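Local atomic coordinates of beta-N-acetylhexosaminidase (Arthrobacter aurescens, PDB entry 3RCN), a protein that probably hydrolyses terminal non-reducing N-acetyl-D-hexosamine residues from N-acetyl-beta-D-hexosaminides, as a member of glycosyl hydrolase family 20. Residues 8-11 and 12-16; 496-500 and 501-505. All blocks are in the same frame, centred on the assembly; numbering follows the deposited sequence.

Contact 1 of 2, residues 8-11 and 12-16; sequences HQLI and PAPWS
The imidazole of H8 meets A13 with its edge: the methyl CB of A13 lies near the ring plane, 3.8 Å from NE2. L10 N also lies at the edge, in plane, and the F17 ring meets the imidazole at about 60°. The ring of P14 comes in obliquely, its CD 3.6 Å from NE2. A chi1 of 79° sets CG of H8 between the backbone N and the carbonyl carbon and swings the imidazole towards the returning chain. L10 CD1 meets P14 CG at 3.5 Å, the two side chains at about a right angle. L10-A13 form a type VIb beta turn, whose cis peptide before P12 brings the CA atoms of I11 and P12 to 3.0 Å. An alanine in place of H8 removes the imidazole, which would probably leave a gap beside A13 CB and P14 CD and F17 without this ring partner. Across the turn the contact is van der Waals packing, purely apolar between L10 and P14, and three of the backbone's polar atoms are held from outside: I11 O by Q107, A13 N by E480 and A13 O by S484. This implies a loop shaped by cis P12 and pinned by its surroundings as it leads into strand 16-26.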
loop_
_atom_site.group_PDB
_atom_site.type_symbol
_atom_site.label_atom_id
_atom_site.label_comp_id
_atom_site.label_asym_id
_atom_site.label_seq_id
_atom_site.Cartn_x
_atom_site.Cartn_y
_atom_site.Cartn_z
ATOM N N HIS A 8 21.020 -5.030 -23.811
ATOM C CA HIS A 8 20.249 -4.240 -22.861
ATOM C C HIS A 8 19.428 -5.210 -22.044
ATOM O O HIS A 8 19.156 -6.323 -22.485
ATOM C CB HIS A 8 19.303 -3.282 -23.576
ATOM C CG HIS A 8 18.066 -3.944 -24.087
ATOM N ND1 HIS A 8 17.860 -4.207 -25.421
ATOM C CD2 HIS A 8 16.980 -4.427 -23.434
ATOM C CE1 HIS A 8 16.693 -4.811 -25.574
ATOM N NE2 HIS A 8 16.144 -4.962 -24.382
ATOM N N GLN A 9 19.125 -4.826 -20.813
ATOM C CA GLN A 9 18.193 -5.565 -19.963
ATOM C C GLN A 9 16.740 -5.089 -19.804
ATOM O O GLN A 9 16.035 -5.554 -18.912
ATOM C CB GLN A 9 18.859 -6.056 -18.690
ATOM C CG GLN A 9 20.013 -6.974 -19.067
ATOM C CD GLN A 9 20.754 -7.527 -17.885
ATOM O OE1 GLN A 9 21.164 -6.789 -16.977
ATOM N NE2 GLN A 9 20.940 -8.839 -17.883
ATOM N N LEU A 10 16.357 -4.077 -20.584
ATOM C CA LEU A 10 15.001 -3.506 -20.579
ATOM C C LEU A 10 13.848 -4.487 -20.796
ATOM O O LEU A 10 13.883 -5.306 -21.715
ATOM C CB LEU A 10 14.908 -2.440 -21.663
ATOM C CG LEU A 10 16.025 -1.405 -21.630
ATOM C CD1 LEU A 10 16.002 -0.622 -22.898
ATOM C CD2 LEU A 10 15.851 -0.490 -20.424
ATOM N N ILE A 11 12.819 -4.393 -19.958
ATOM C CA ILE A 11 11.554 -5.049 -20.260
ATOM C C ILE A 11 10.427 -4.042 -20.069
ATOM O O ILE A 11 10.383 -3.350 -19.050
ATOM C CB ILE A 11 11.308 -6.207 -19.270
ATOM C CG1 ILE A 11 12.255 -7.371 -19.541
ATOM C CG2 ILE A 11 9.881 -6.683 -19.320
ATOM C CD1 ILE A 11 12.178 -8.448 -18.497
ATOM N N PRO A 12 9.463 -4.007 -21.006
ATOM C CA PRO A 12 9.437 -4.701 -22.309
ATOM C C PRO A 12 10.600 -4.270 -23.206
ATOM O O PRO A 12 10.983 -3.110 -23.184
ATOM C CB PRO A 12 8.134 -4.199 -22.955
ATOM C CG PRO A 12 7.365 -3.519 -21.857
ATOM C CD PRO A 12 8.367 -3.034 -20.871
ATOM N N ALA A 13 11.138 -5.184 -24.004
ATOM C CA ALA A 13 12.207 -4.845 -24.945
ATOM C C ALA A 13 11.722 -3.832 -25.973
ATOM O O ALA A 13 10.680 -4.030 -26.584
ATOM C CB ALA A 13 12.699 -6.101 -25.650
ATOM N N PRO A 14 12.490 -2.750 -26.184
ATOM C CA PRO A 14 12.156 -1.703 -27.162
ATOM C C PRO A 14 12.289 -2.235 -28.584
ATOM O O PRO A 14 12.893 -3.284 -28.792
ATOM C CB PRO A 14 13.223 -0.628 -26.921
ATOM C CG PRO A 14 13.996 -1.069 -25.721
ATOM C CD PRO A 14 13.818 -2.537 -25.592
ATOM N N TRP A 15 11.733 -1.529 -29.558
ATOM C CA TRP A 15 11.777 -2.023 -30.928
ATOM C C TRP A 15 13.169 -1.964 -31.556
ATOM O O TRP A 15 13.590 -2.927 -32.197
ATOM C CB TRP A 15 10.706 -1.363 -31.792
ATOM C CG TRP A 15 9.374 -2.024 -31.609
ATOM C CD1 TRP A 15 8.662 -2.126 -30.445
ATOM C CD2 TRP A 15 8.596 -2.689 -32.612
ATOM N NE1 TRP A 15 7.488 -2.807 -30.667
ATOM C CE2 TRP A 15 7.423 -3.161 -31.988
ATOM C CE3 TRP A 15 8.774 -2.924 -33.977
ATOM C CZ2 TRP A 15 6.438 -3.857 -32.679
ATOM C CZ3 TRP A 15 7.790 -3.615 -34.667
ATOM C CH2 TRP A 15 6.638 -4.074 -34.017
ATOM N N SER A 16 13.885 -0.858 -31.369
ATOM C CA SER A 16 15.302 -0.799 -31.760
ATOM C C SER A 16 16.199 -0.197 -30.673
ATOM O O SER A 16 15.839 0.782 -30.018
ATOM C CB SER A 16 15.490 -0.056 -33.087
ATOM O OG SER A 16 15.282 1.337 -32.935
#

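Contact 2 of 2, residues 496-500 and 501-505; sequences TRLTG and AHLAR
R497 O is shared by two backbone donors of the next turn, A501 N and H502 N. The bond from A501 N is 3.0 Å long and reaches the oxygen from above the carbonyl plane, 37° out of it, whereas H502 N, at 3.2 Å, lies in that plane. One residue on, L503 N donates to L498 O over 2.9 Å, again spanning five residues. These i+5 bonds are the mark of a wider pi-type turn within helix 491-508. From within the wide turn, T499 O accepts from a water that in turn accepts from A504 N at 2.9 Å, in place of a direct link between those residues.

Within 501-505, R505 NH1 donates to H502 ND1 over 2.8 Å. NH1 lies in the imidazole plane and ND1 in the guanidinium plane, yet the two planes are rotated about 64° about the line of the bond. The other ring nitrogen, NE2, is hydrogen-bonded to H167, and the two bonds together limit rotation of the ring. CG of H502 stands anti to the backbone N (chi1 -155°), carrying the ring off towards helix 154-166. R497 sends its guanidinium away from the turn into salt bridges with E480 and E493.

Apolar packing is lighter. L498 CG sits 4.2 Å from L503 CD2, and L498 CD1 approaches H502 CB obliquely. L498 also packs on L428, and L503 on Y513.

With ND1 accepting from an arginine, H502 is likely to carry its proton on NE2 and be neutral, with NE2 then donating to H167.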
loop_
_atom_site.group_PDB
_atom_site.type_symbol
_atom_site.label_atom_id
_atom_site.label_comp_id
_atom_site.label_asym_id
_atom_site.label_seq_id
_atom_site.Cartn_x
_atom_site.Cartn_y
_atom_site.Cartn_z
ATOM N N THR A 496 17.166 -14.219 -19.121
ATOM C CA THR A 496 18.397 -13.565 -18.713
ATOM C C THR A 496 18.152 -12.091 -18.406
ATOM O O THR A 496 18.756 -11.536 -17.500
ATOM C CB THR A 496 19.511 -13.732 -19.779
ATOM O OG1 THR A 496 19.274 -12.847 -20.882
ATOM C CG2 THR A 496 19.549 -15.172 -20.287
ATOM N N ARG A 497 17.262 -11.449 -19.148
ATOM C CA ARG A 497 16.897 -10.085 -18.792
ATOM C C ARG A 497 16.041 -10.041 -17.514
ATOM O O ARG A 497 16.214 -9.154 -16.666
ATOM C CB ARG A 497 16.211 -9.384 -19.959
ATOM C CG ARG A 497 17.169 -9.105 -21.095
ATOM C CD ARG A 497 16.495 -8.353 -22.224
ATOM N NE ARG A 497 15.569 -9.202 -22.964
ATOM C CZ ARG A 497 14.317 -8.864 -23.255
ATOM N NH1 ARG A 497 13.849 -7.685 -22.861
ATOM N NH2 ARG A 497 13.540 -9.701 -23.938
ATOM N N LEU A 498 15.140 -11.011 -17.374
ATOM C CA LEU A 498 14.236 -11.069 -16.230
ATOM C C LEU A 498 15.025 -11.232 -14.941
ATOM O O LEU A 498 14.949 -10.401 -14.030
ATOM C CB LEU A 498 13.247 -12.229 -16.388
ATOM C CG LEU A 498 12.189 -12.347 -15.293
ATOM C CD1 LEU A 498 11.196 -11.206 -15.394
ATOM C CD2 LEU A 498 11.471 -13.671 -15.378
ATOM N N THR A 499 15.810 -12.300 -14.888
ATOM C CA THR A 499 16.617 -12.605 -13.716
ATOM C C THR A 499 17.770 -11.615 -13.553
ATOM O O THR A 499 18.080 -11.201 -12.441
ATOM C CB THR A 499 17.176 -14.021 -13.808
ATOM O OG1 THR A 499 18.066 -14.097 -14.924
ATOM C CG2 THR A 499 16.045 -15.015 -14.018
ATOM N N GLY A 500 18.384 -11.225 -14.667
ATOM C CA GLY A 500 19.499 -10.293 -14.658
ATOM C C GLY A 500 19.190 -8.915 -14.094
ATOM O O GLY A 500 19.973 -8.383 -13.313
ATOM N N ALA A 501 18.061 -8.331 -14.489
ATOM C CA ALA A 501 17.696 -6.964 -14.085
ATOM C C ALA A 501 16.289 -6.813 -13.478
ATOM O O ALA A 501 16.130 -6.280 -12.375
ATOM C CB ALA A 501 17.925 -5.968 -15.212
ATOM N N HIS A 502 15.276 -7.186 -14.259
ATOM C CA HIS A 502 13.872 -6.904 -13.938
ATOM C C HIS A 502 13.335 -7.373 -12.585
ATOM O O HIS A 502 12.559 -6.656 -11.948
ATOM C CB HIS A 502 12.956 -7.412 -15.047
ATOM C CG HIS A 502 11.650 -6.683 -15.122
ATOM N ND1 HIS A 502 11.562 -5.363 -15.497
ATOM C CD2 HIS A 502 10.386 -7.088 -14.845
ATOM C CE1 HIS A 502 10.291 -4.983 -15.465
ATOM N NE2 HIS A 502 9.564 -6.007 -15.070
ATOM N N LEU A 503 13.714 -8.569 -12.147
ATOM C CA LEU A 503 13.297 -9.013 -10.820
ATOM C C LEU A 503 13.724 -7.995 -9.761
ATOM O O LEU A 503 13.009 -7.777 -8.781
ATOM C CB LEU A 503 13.869 -10.389 -10.477
ATOM C CG LEU A 503 13.289 -11.640 -11.142
ATOM C CD1 LEU A 503 13.798 -12.864 -10.404
ATOM C CD2 LEU A 503 11.748 -11.630 -11.171
ATOM N N ALA A 504 14.887 -7.373 -9.958
ATOM C CA ALA A 504 15.382 -6.365 -9.016
ATOM C C ALA A 504 14.512 -5.118 -9.050
ATOM O O ALA A 504 14.341 -4.452 -8.025
ATOM C CB ALA A 504 16.822 -6.004 -9.315
ATOM N N ARG A 505 13.967 -4.807 -10.232
ATOM C CA ARG A 505 13.044 -3.678 -10.384
ATOM C C ARG A 505 11.714 -3.946 -9.675
ATOM O O ARG A 505 11.171 -3.060 -9.003
ATOM C CB ARG A 505 12.781 -3.382 -11.853
ATOM C CG ARG A 505 13.966 -2.851 -12.623
ATOM C CD ARG A 505 13.603 -2.658 -14.098
ATOM N NE ARG A 505 14.786 -2.641 -14.947
ATOM C CZ ARG A 505 14.981 -3.458 -15.973
ATOM N NH1 ARG A 505 14.050 -4.347 -16.302
ATOM N NH2 ARG A 505 16.100 -3.378 -16.678
HETATM O O HOH W 1 17.091 -8.916 -11.092
#

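Overall arrangement
Both contacts are local. From the N terminus, contact 1 comes first, closing a tight turn before strand 16-26, at the edge of the six-stranded sheet of domain 2. Contact 2 follows nearly five hundred residues later, closing successive turns of one helix, 491-508, beyond the strands of the catalytic barrel. The two are in series, neither nested nor crossed, yet their centres lie 12 Å apart and they touch. R505 NH2 probably donates to Q9 O, at 3.1 Å, and R497 packs against H8, L10 and A13. E480 of helix 474-483 serves both, as does Q107 of helix 95-109, so the late helix and the N-terminal loop meet where the two domains adjoin.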